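Long-range contact in Ctr9 protein (Myceliophthora thermophila, PDB 6AF0), which serves as a tetratricopeptide-repeat scaffold subunit of the Paf1 transcription elongation complex, with Paf1 and Cdc73, and probably binds RNA polymerase II: residues I267-Y273 and E297-K301. Residues are numbered along the deposited sequence.
Sequences ILLGLYY and EYTQK
Both segments are helical, their axes approaching to 7.7 Å at a signed crossing angle of -151°, close to antiparallel; a wider pi-type turn spans 297-299. Gly270 sits at the close approach, its CA 5.0 Å from the CA of Tyr298, while the CA atoms of Ile267 and Thr299 are 5.3 Å apart. An ideal CB on Gly270 would sit tightly, 3.1 Å from Thr299 OG1 and 3.3 Å from Tyr298 CB. Helices 263-279 and 285-305 thus form an antiparallel helical hairpin of the Ctr9 solenoid, consistent with a TPR-like repeat, with helix 310-322 packing on Ile267 and Thr299 and the Paf1 chain touching Leu268 and Leu271. The CA-to-CB bond of Tyr298 points toward helix 263-279, and with chi1 m its ring meets Leu269 (t, p) in a CH-pi contact, Leu269 CD2 3.7 Å from the Tyr298 ring centroid. Tyr273 (chi1 m) meets Tyr298 rim to rim, centroids 5.7 Å apart, planes at 13°, Tyr273 CE2 3.3 Å from Tyr298 CE2. The CA-to-CB bond of Ile267 points away, but its m, m rotamer brings CD1 to 3.9 Å from Thr299 CG2. No hydrogen bond links the segments; Thr299 OG1 is hydrogen-bonded to Ala294 O, and Tyr273 OH to Lys249 NZ.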
loop_
_atom_site.group_PDB
_atom_site.type_symbol
_atom_site.label_atom_id
_atom_site.label_comp_id
_atom_site.label_asym_id
_atom_site.label_seq_id
_atom_site.Cartn_x
_atom_site.Cartn_y
_atom_site.Cartn_z
ATOM N N ILE A 267 -0.840 26.559 -31.722
ATOM C CA ILE A 267 -1.168 25.498 -30.783
ATOM C C ILE A 267 0.095 24.878 -30.224
ATOM O O ILE A 267 0.254 24.746 -28.998
ATOM C CB ILE A 267 -2.015 24.385 -31.432
ATOM C CG1 ILE A 267 -3.351 24.927 -31.881
ATOM C CG2 ILE A 267 -2.341 23.302 -30.422
ATOM C CD1 ILE A 267 -4.129 25.588 -30.755
ATOM N N LEU A 268 0.984 24.510 -31.135
ATOM C CA LEU A 268 2.181 23.798 -30.774
ATOM C C LEU A 268 3.018 24.602 -29.775
ATOM O O LEU A 268 3.567 24.039 -28.835
ATOM C CB LEU A 268 2.973 23.468 -32.036
ATOM C CG LEU A 268 2.298 22.492 -32.989
ATOM C CD1 LEU A 268 3.098 22.313 -34.276
ATOM C CD2 LEU A 268 2.140 21.166 -32.290
ATOM N N LEU A 269 3.071 25.919 -29.969
ATOM C CA LEU A 269 3.776 26.820 -29.066
ATOM C C LEU A 269 3.083 26.899 -27.721
ATOM O O LEU A 269 3.740 26.778 -26.689
ATOM C CB LEU A 269 3.888 28.208 -29.673
ATOM C CG LEU A 269 4.969 29.148 -29.136
ATOM C CD1 LEU A 269 6.351 28.527 -29.103
ATOM C CD2 LEU A 269 4.977 30.348 -30.059
ATOM N N GLY A 270 1.764 27.072 -27.720
ATOM C CA GLY A 270 0.973 26.904 -26.489
ATOM C C GLY A 270 1.229 25.572 -25.774
ATOM O O GLY A 270 1.206 25.490 -24.546
ATOM N N LEU A 271 1.493 24.516 -26.530
ATOM C CA LEU A 271 1.747 23.232 -25.893
ATOM C C LEU A 271 3.126 23.211 -25.286
ATOM O O LEU A 271 3.382 22.495 -24.306
ATOM C CB LEU A 271 1.555 22.062 -26.864
ATOM C CG LEU A 271 0.139 21.911 -27.401
ATOM C CD1 LEU A 271 0.164 20.766 -28.382
ATOM C CD2 LEU A 271 -0.906 21.685 -26.312
ATOM N N TYR A 272 4.026 23.979 -25.888
ATOM C CA TYR A 272 5.387 24.093 -25.369
ATOM C C TYR A 272 5.322 24.762 -24.001
ATOM O O TYR A 272 5.896 24.276 -23.014
ATOM C CB TYR A 272 6.281 24.892 -26.310
ATOM C CG TYR A 272 7.561 25.289 -25.618
ATOM C CD1 TYR A 272 8.644 24.438 -25.597
ATOM C CD2 TYR A 272 7.676 26.501 -24.950
ATOM C CE1 TYR A 272 9.804 24.786 -24.949
ATOM C CE2 TYR A 272 8.837 26.837 -24.287
ATOM C CZ TYR A 272 9.881 25.962 -24.280
ATOM O OH TYR A 272 11.050 26.276 -23.645
ATOM N N TYR A 273 4.601 25.871 -23.959
ATOM C CA TYR A 273 4.472 26.635 -22.738
ATOM C C TYR A 273 3.707 25.850 -21.706
ATOM O O TYR A 273 4.020 25.962 -20.546
ATOM C CB TYR A 273 3.802 27.995 -22.993
ATOM C CG TYR A 273 4.734 28.991 -23.616
ATOM C CD1 TYR A 273 5.766 29.565 -22.885
ATOM C CD2 TYR A 273 4.599 29.340 -24.942
ATOM C CE1 TYR A 273 6.624 30.468 -23.474
ATOM C CE2 TYR A 273 5.457 30.227 -25.537
ATOM C CZ TYR A 273 6.465 30.792 -24.801
ATOM O OH TYR A 273 7.307 31.692 -25.399
ATOM N N GLU A 297 -3.024 33.295 -25.094
ATOM C CA GLU A 297 -2.386 33.840 -26.251
ATOM C C GLU A 297 -2.486 32.842 -27.369
ATOM O O GLU A 297 -3.192 33.071 -28.358
ATOM C CB GLU A 297 -0.923 34.118 -25.965
ATOM C CG GLU A 297 -0.273 35.080 -26.937
ATOM C CD GLU A 297 1.105 35.522 -26.474
ATOM O OE1 GLU A 297 1.346 35.517 -25.249
ATOM O OE2 GLU A 297 1.952 35.891 -27.318
ATOM N N TYR A 298 -1.812 31.716 -27.191
ATOM C CA TYR A 298 -1.510 30.877 -28.323
ATOM C C TYR A 298 -2.637 29.961 -28.724
ATOM O O TYR A 298 -2.756 29.589 -29.876
ATOM C CB TYR A 298 -0.243 30.093 -28.049
ATOM C CG TYR A 298 0.957 30.969 -28.112
ATOM C CD1 TYR A 298 1.158 31.795 -29.202
ATOM C CD2 TYR A 298 1.897 30.982 -27.094
ATOM C CE1 TYR A 298 2.249 32.618 -29.287
ATOM C CE2 TYR A 298 3.014 31.793 -27.182
ATOM C CZ TYR A 298 3.174 32.620 -28.274
ATOM O OH TYR A 298 4.280 33.440 -28.337
ATOM N N THR A 299 -3.477 29.606 -27.780
ATOM C CA THR A 299 -4.492 28.645 -28.069
ATOM C C THR A 299 -5.735 29.370 -28.485
ATOM O O THR A 299 -6.449 28.927 -29.377
ATOM C CB THR A 299 -4.777 27.753 -26.854
ATOM O OG1 THR A 299 -3.537 27.263 -26.288
ATOM C CG2 THR A 299 -5.662 26.598 -27.262
ATOM N N GLN A 300 -6.011 30.482 -27.822
ATOM C CA GLN A 300 -7.114 31.313 -28.248
ATOM C C GLN A 300 -6.838 31.822 -29.659
ATOM O O GLN A 300 -7.721 31.762 -30.509
ATOM C CB GLN A 300 -7.337 32.463 -27.266
ATOM C CG GLN A 300 -8.473 33.380 -27.671
ATOM C CD GLN A 300 -9.353 33.731 -26.510
ATOM O OE1 GLN A 300 -8.879 34.251 -25.502
ATOM N NE2 GLN A 300 -10.642 33.445 -26.639
ATOM N N LYS A 301 -5.610 32.291 -29.899
ATOM C CA LYS A 301 -5.259 32.888 -31.182
ATOM C C LYS A 301 -5.536 31.862 -32.229
ATOM O O LYS A 301 -6.235 32.127 -33.206
ATOM C CB LYS A 301 -3.791 33.328 -31.243
ATOM C CG LYS A 301 -3.464 34.293 -32.393
ATOM C CD LYS A 301 -2.367 35.287 -32.001
ATOM C CE LYS A 301 -2.825 36.327 -30.961
ATOM N NZ LYS A 301 -3.273 37.605 -31.590
#